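Local coordinates for probable transcriptional regulatory protein, Rv1404 (Mycobacterium tuberculosis, PDB 2NYX) that probably binds DNA and regulates transcription as a dimeric winged-helix protein of the MarR family, at residues G85-P93 with L102-V112. Residues are numbered along the deposited sequence; the frame is centred on the assembly and turned at random.
Sequences GAELIDRLP and LAALTKRGRDV
Strands 89-92 and 102-105 run antiparallel, their short axes at 145° and 4.6 Å apart at closest, with Asp90 opposite Ala104 and Leu92 opposite Leu102 as hydrogen-bonded pairs. Asp90 and Ala104 exchange N-H...O=C bonds in both directions, as do Leu92 and Leu102, with Leu102 N 2.7 Å from Leu92 O. Beyond the strand end Thr106 N still reaches Leu88 O, at 3.2 Å, but approaches from above the carbonyl plane, 54° out of it, as the chain turns into helix 107-128.

On one face of the hairpin Leu92 lays CD1 against Ala104 CB at 3.5 Å, and Pro59 touches both residues. The other face carries Arg91 and Ala103. Bends at chi2 and chi3 turn the Arg91 guanidinium toward the start of strand 102-105, where NH1 makes a weak bond to Leu102 O, which lies at the guanidinium edge and also accepts from Leu92 N. Ile89 and Leu105 diverge from each other, yet both meet Leu54 of helix 45-57.

Along the first turns of helix 107-128, Leu88 CD2 packs on Arg108 CG at 3.5 Å and on Val112 CG2 at 3.8 Å. With CG anti to N (chi1 160°) the Arg108 chain leans toward 85-93, and bends at chi2 and chi3 bring one guanidinium face, off centre toward its rim, over Glu87 CB. Glu87, with positive phi, is the C-prime residue of the Schellman motif closing helix 73-85. The hairpin 89-92/102-105 is the wing of the winged helix-turn-helix fold of MarR proteins, set between helix 73-85, probably the DNA-recognition helix, and the long helix 107-128; in relatives the wing commonly contacts DNA.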
ATOM      1  N   GLY B  85      -3.179 -19.186 -11.267  1.00 25.34           N
ATOM      2  CA  GLY B  85      -2.805 -20.379 -10.528  1.00 24.99           C
ATOM      3  C   GLY B  85      -3.481 -20.478  -9.176  1.00 24.94           C
ATOM      4  O   GLY B  85      -3.753 -21.571  -8.711  1.00 25.26           O
ATOM      5  N   ALA B  86      -3.754 -19.339  -8.548  1.00 25.05           N
ATOM      6  CA  ALA B  86      -4.392 -19.305  -7.235  1.00 25.14           C
ATOM      7  C   ALA B  86      -5.920 -19.137  -7.306  1.00 25.56           C
ATOM      8  O   ALA B  86      -6.555 -18.823  -6.308  1.00 25.47           O
ATOM      9  CB  ALA B  86      -3.763 -18.217  -6.377  1.00 25.15           C
ATOM     10  N   GLU B  87      -6.491 -19.376  -8.487  1.00 26.33           N
ATOM     11  CA  GLU B  87      -7.948 -19.316  -8.743  1.00 27.05           C
ATOM     12  C   GLU B  87      -8.607 -17.976  -8.436  1.00 26.64           C
ATOM     13  O   GLU B  87      -9.795 -17.928  -8.151  1.00 26.54           O
ATOM     14  CB  GLU B  87      -8.715 -20.430  -8.010  1.00 27.59           C
ATOM     15  CG  GLU B  87      -8.670 -21.798  -8.653  1.00 30.20           C
ATOM     16  CD  GLU B  87      -7.527 -22.644  -8.123  1.00 34.04           C
ATOM     17  OE1 GLU B  87      -7.795 -23.731  -7.550  1.00 34.87           O
ATOM     18  OE2 GLU B  87      -6.361 -22.214  -8.272  1.00 34.78           O
ATOM     19  N   LEU B  88      -7.848 -16.893  -8.502  1.00 26.62           N
ATOM     20  CA  LEU B  88      -8.405 -15.561  -8.261  1.00 26.53           C
ATOM     21  C   LEU B  88      -8.747 -14.833  -9.568  1.00 26.71           C
ATOM     22  O   LEU B  88      -9.512 -13.865  -9.572  1.00 26.30           O
ATOM     23  CB  LEU B  88      -7.457 -14.738  -7.373  1.00 26.39           C
ATOM     24  CG  LEU B  88      -7.097 -15.380  -6.020  1.00 25.83           C
ATOM     25  CD1 LEU B  88      -5.809 -14.822  -5.454  1.00 27.23           C
ATOM     26  CD2 LEU B  88      -8.203 -15.224  -5.021  1.00 25.39           C
ATOM     27  N   ILE B  89      -8.190 -15.327 -10.674  1.00 27.58           N
ATOM     28  CA  ILE B  89      -8.383 -14.744 -12.010  1.00 28.13           C
ATOM     29  C   ILE B  89      -8.607 -15.827 -13.075  1.00 28.63           C
ATOM     30  O   ILE B  89      -7.922 -16.851 -13.089  1.00 28.57           O
ATOM     31  CB  ILE B  89      -7.190 -13.823 -12.399  1.00 27.98           C
ATOM     32  CG1 ILE B  89      -7.206 -12.555 -11.549  1.00 28.22           C
ATOM     33  CG2 ILE B  89      -7.218 -13.452 -13.873  1.00 27.83           C
ATOM     34  CD1 ILE B  89      -6.000 -11.671 -11.730  1.00 30.17           C
ATOM     35  N   ASP B  90      -9.594 -15.590 -13.939  1.00 29.36           N
ATOM     36  CA  ASP B  90      -9.830 -16.377 -15.140  1.00 30.05           C
ATOM     37  C   ASP B  90      -9.335 -15.632 -16.379  1.00 30.35           C
ATOM     38  O   ASP B  90      -9.414 -14.404 -16.446  1.00 30.19           O
ATOM     39  CB  ASP B  90     -11.322 -16.633 -15.302  1.00 30.50           C
ATOM     40  CG  ASP B  90     -11.791 -17.913 -14.618  1.00 32.82           C
ATOM     41  OD1 ASP B  90     -10.989 -18.872 -14.478  1.00 35.05           O
ATOM     42  OD2 ASP B  90     -12.989 -17.969 -14.245  1.00 35.42           O
ATOM     43  N   ARG B  91      -8.818 -16.369 -17.359  1.00 30.92           N
ATOM     44  CA  ARG B  91      -8.526 -15.788 -18.671  1.00 31.65           C
ATOM     45  C   ARG B  91      -9.721 -16.011 -19.608  1.00 31.96           C
ATOM     46  O   ARG B  91     -10.201 -17.131 -19.743  1.00 31.87           O
ATOM     47  CB  ARG B  91      -7.244 -16.382 -19.262  1.00 31.87           C
ATOM     48  CG  ARG B  91      -6.050 -16.439 -18.308  1.00 33.37           C
ATOM     49  CD  ARG B  91      -5.510 -15.049 -17.926  1.00 35.82           C
ATOM     50  NE  ARG B  91      -4.441 -14.615 -18.832  1.00 38.55           N
ATOM     51  CZ  ARG B  91      -4.537 -13.585 -19.668  1.00 39.58           C
ATOM     52  NH1 ARG B  91      -5.648 -12.859 -19.710  1.00 40.81           N
ATOM     53  NH2 ARG B  91      -3.521 -13.277 -20.460  1.00 39.62           N
ATOM     54  N   LEU B  92     -10.206 -14.948 -20.240  1.00 32.64           N
ATOM     55  CA  LEU B  92     -11.391 -15.036 -21.091  1.00 33.87           C
ATOM     56  C   LEU B  92     -11.098 -14.655 -22.545  1.00 34.83           C
ATOM     57  O   LEU B  92     -10.219 -13.836 -22.792  1.00 34.92           O
ATOM     58  CB  LEU B  92     -12.509 -14.129 -20.564  1.00 33.80           C
ATOM     59  CG  LEU B  92     -12.869 -14.035 -19.082  1.00 33.89           C
ATOM     60  CD1 LEU B  92     -13.835 -12.884 -18.900  1.00 34.16           C
ATOM     61  CD2 LEU B  92     -13.457 -15.320 -18.540  1.00 33.33           C
ATOM     62  N   PRO B  93     -11.854 -15.225 -23.511  1.00 35.83           N
ATOM     63  CA  PRO B  93     -11.666 -14.876 -24.918  1.00 36.65           C
ATOM     64  C   PRO B  93     -12.016 -13.416 -25.178  1.00 37.51           C
ATOM     65  O   PRO B  93     -12.927 -12.879 -24.545  1.00 38.12           O
ATOM     66  CB  PRO B  93     -12.664 -15.788 -25.643  1.00 36.53           C
ATOM     67  CG  PRO B  93     -12.939 -16.890 -24.697  1.00 36.29           C
ATOM     68  CD  PRO B  93     -12.928 -16.219 -23.357  1.00 36.00           C
ATOM     69  N   LEU B 102      -8.366 -11.904 -22.370  1.00 32.27           N
ATOM     70  CA  LEU B 102      -8.746 -10.947 -21.339  1.00 31.46           C
ATOM     71  C   LEU B 102      -8.555 -11.542 -19.949  1.00 30.76           C
ATOM     72  O   LEU B 102      -8.598 -12.747 -19.784  1.00 31.06           O
ATOM     73  CB  LEU B 102     -10.198 -10.508 -21.540  1.00 31.30           C
ATOM     74  CG  LEU B 102     -10.482  -9.171 -22.225  1.00 31.10           C
ATOM     75  CD1 LEU B 102      -9.570  -8.915 -23.402  1.00 31.32           C
ATOM     76  CD2 LEU B 102     -11.936  -9.100 -22.656  1.00 31.44           C
ATOM     77  N   ALA B 103      -8.320 -10.690 -18.960  1.00 30.18           N
ATOM     78  CA  ALA B 103      -8.239 -11.113 -17.559  1.00 29.39           C
ATOM     79  C   ALA B 103      -9.471 -10.646 -16.785  1.00 28.80           C
ATOM     80  O   ALA B 103      -9.902  -9.506 -16.918  1.00 28.75           O
ATOM     81  CB  ALA B 103      -6.975 -10.561 -16.912  1.00 29.33           C
ATOM     82  N   ALA B 104     -10.028 -11.519 -15.961  1.00 28.40           N
ATOM     83  CA  ALA B 104     -11.208 -11.165 -15.175  1.00 28.41           C
ATOM     84  C   ALA B 104     -11.222 -11.865 -13.831  1.00 28.22           C
ATOM     85  O   ALA B 104     -10.571 -12.895 -13.650  1.00 28.19           O
ATOM     86  CB  ALA B 104     -12.500 -11.466 -15.947  1.00 28.38           C
ATOM     87  N   LEU B 105     -11.972 -11.297 -12.892  1.00 28.07           N
ATOM     88  CA  LEU B 105     -12.083 -11.873 -11.563  1.00 28.04           C
ATOM     89  C   LEU B 105     -12.911 -13.142 -11.525  1.00 27.97           C
ATOM     90  O   LEU B 105     -13.881 -13.319 -12.253  1.00 28.20           O
ATOM     91  CB  LEU B 105     -12.663 -10.871 -10.564  1.00 28.12           C
ATOM     92  CG  LEU B 105     -11.740  -9.791 -10.004  1.00 28.32           C
ATOM     93  CD1 LEU B 105     -12.518  -8.881  -9.079  1.00 26.77           C
ATOM     94  CD2 LEU B 105     -10.534 -10.407  -9.281  1.00 28.73           C
ATOM     95  N   THR B 106     -12.490 -14.008 -10.628  1.00 28.07           N
ATOM     96  CA  THR B 106     -13.172 -15.207 -10.242  1.00 27.83           C
ATOM     97  C   THR B 106     -14.030 -14.886  -9.013  1.00 27.76           C
ATOM     98  O   THR B 106     -13.821 -13.865  -8.363  1.00 27.78           O
ATOM     99  CB  THR B 106     -12.089 -16.238  -9.949  1.00 27.76           C
ATOM    100  OG1 THR B 106     -12.129 -17.263 -10.949  1.00 28.73           O
ATOM    101  CG2 THR B 106     -12.241 -16.836  -8.598  1.00 28.18           C
ATOM    102  N   LYS B 107     -15.007 -15.733  -8.700  1.00 28.05           N
ATOM    103  CA  LYS B 107     -15.856 -15.516  -7.519  1.00 28.18           C
ATOM    104  C   LYS B 107     -15.011 -15.313  -6.255  1.00 27.62           C
ATOM    105  O   LYS B 107     -15.227 -14.374  -5.489  1.00 27.26           O
ATOM    106  CB  LYS B 107     -16.826 -16.680  -7.315  1.00 28.11           C
ATOM    107  CG  LYS B 107     -18.200 -16.279  -6.758  1.00 31.06           C
ATOM    108  CD  LYS B 107     -18.127 -15.355  -5.523  1.00 34.66           C
ATOM    109  CE  LYS B 107     -19.336 -14.399  -5.431  1.00 37.43           C
ATOM    110  NZ  LYS B 107     -19.443 -13.399  -6.556  1.00 37.42           N
ATOM    111  N   ARG B 108     -14.056 -16.215  -6.060  1.00 27.49           N
ATOM    112  CA  ARG B 108     -13.115 -16.184  -4.959  1.00 27.24           C
ATOM    113  C   ARG B 108     -12.290 -14.913  -4.999  1.00 27.04           C
ATOM    114  O   ARG B 108     -12.038 -14.317  -3.961  1.00 27.42           O
ATOM    115  CB  ARG B 108     -12.235 -17.429  -5.021  1.00 27.48           C
ATOM    116  CG  ARG B 108     -10.934 -17.353  -4.276  1.00 29.23           C
ATOM    117  CD  ARG B 108     -10.649 -18.666  -3.588  1.00 33.78           C
ATOM    118  NE  ARG B 108      -9.286 -19.123  -3.831  1.00 36.70           N
ATOM    119  CZ  ARG B 108      -8.964 -20.366  -4.177  1.00 39.11           C
ATOM    120  NH1 ARG B 108      -9.909 -21.298  -4.304  1.00 39.47           N
ATOM    121  NH2 ARG B 108      -7.687 -20.686  -4.378  1.00 40.28           N
ATOM    122  N   GLY B 109     -11.884 -14.497  -6.195  1.00 26.70           N
ATOM    123  CA  GLY B 109     -11.257 -13.199  -6.397  1.00 26.53           C
ATOM    124  C   GLY B 109     -12.090 -12.056  -5.839  1.00 26.44           C
ATOM    125  O   GLY B 109     -11.573 -11.205  -5.120  1.00 26.38           O
ATOM    126  N   ARG B 110     -13.384 -12.045  -6.158  1.00 26.50           N
ATOM    127  CA  ARG B 110     -14.286 -10.972  -5.717  1.00 26.58           C
ATOM    128  C   ARG B 110     -14.484 -10.992  -4.205  1.00 26.64           C
ATOM    129  O   ARG B 110     -14.585  -9.929  -3.579  1.00 26.71           O
ATOM    130  CB  ARG B 110     -15.644 -11.033  -6.431  1.00 26.20           C
ATOM    131  CG  ARG B 110     -15.558 -11.356  -7.913  1.00 26.76           C
ATOM    132  CD  ARG B 110     -16.923 -11.343  -8.610  1.00 26.75           C
ATOM    133  NE  ARG B 110     -17.040 -10.144  -9.432  1.00 28.59           N
ATOM    134  CZ  ARG B 110     -17.011 -10.126 -10.765  1.00 29.88           C
ATOM    135  NH1 ARG B 110     -16.917 -11.256 -11.466  1.00 30.40           N
ATOM    136  NH2 ARG B 110     -17.108  -8.968 -11.405  1.00 30.15           N
ATOM    137  N   ASP B 111     -14.532 -12.193  -3.630  1.00 26.62           N
ATOM    138  CA  ASP B 111     -14.614 -12.360  -2.180  1.00 27.02           C
ATOM    139  C   ASP B 111     -13.387 -11.799  -1.480  1.00 26.62           C
ATOM    140  O   ASP B 111     -13.513 -11.102  -0.480  1.00 26.62           O
ATOM    141  CB  ASP B 111     -14.789 -13.827  -1.810  1.00 27.54           C
ATOM    142  CG  ASP B 111     -16.149 -14.364  -2.203  1.00 30.60           C
ATOM    143  OD1 ASP B 111     -17.132 -13.573  -2.212  1.00 33.27           O
ATOM    144  OD2 ASP B 111     -16.239 -15.581  -2.503  1.00 33.03           O
ATOM    145  N   VAL B 112     -12.208 -12.096  -2.016  1.00 26.28           N
ATOM    146  CA  VAL B 112     -10.960 -11.549  -1.495  1.00 26.11           C
ATOM    147  C   VAL B 112     -11.003 -10.018  -1.438  1.00 26.39           C
ATOM    148  O   VAL B 112     -10.771  -9.437  -0.378  1.00 26.20           O
ATOM    149  CB  VAL B 112      -9.741 -12.076  -2.285  1.00 25.88           C
ATOM    150  CG1 VAL B 112      -8.519 -11.189  -2.098  1.00 25.61           C
ATOM    151  CG2 VAL B 112      -9.429 -13.493  -1.857  1.00 25.76           C
TER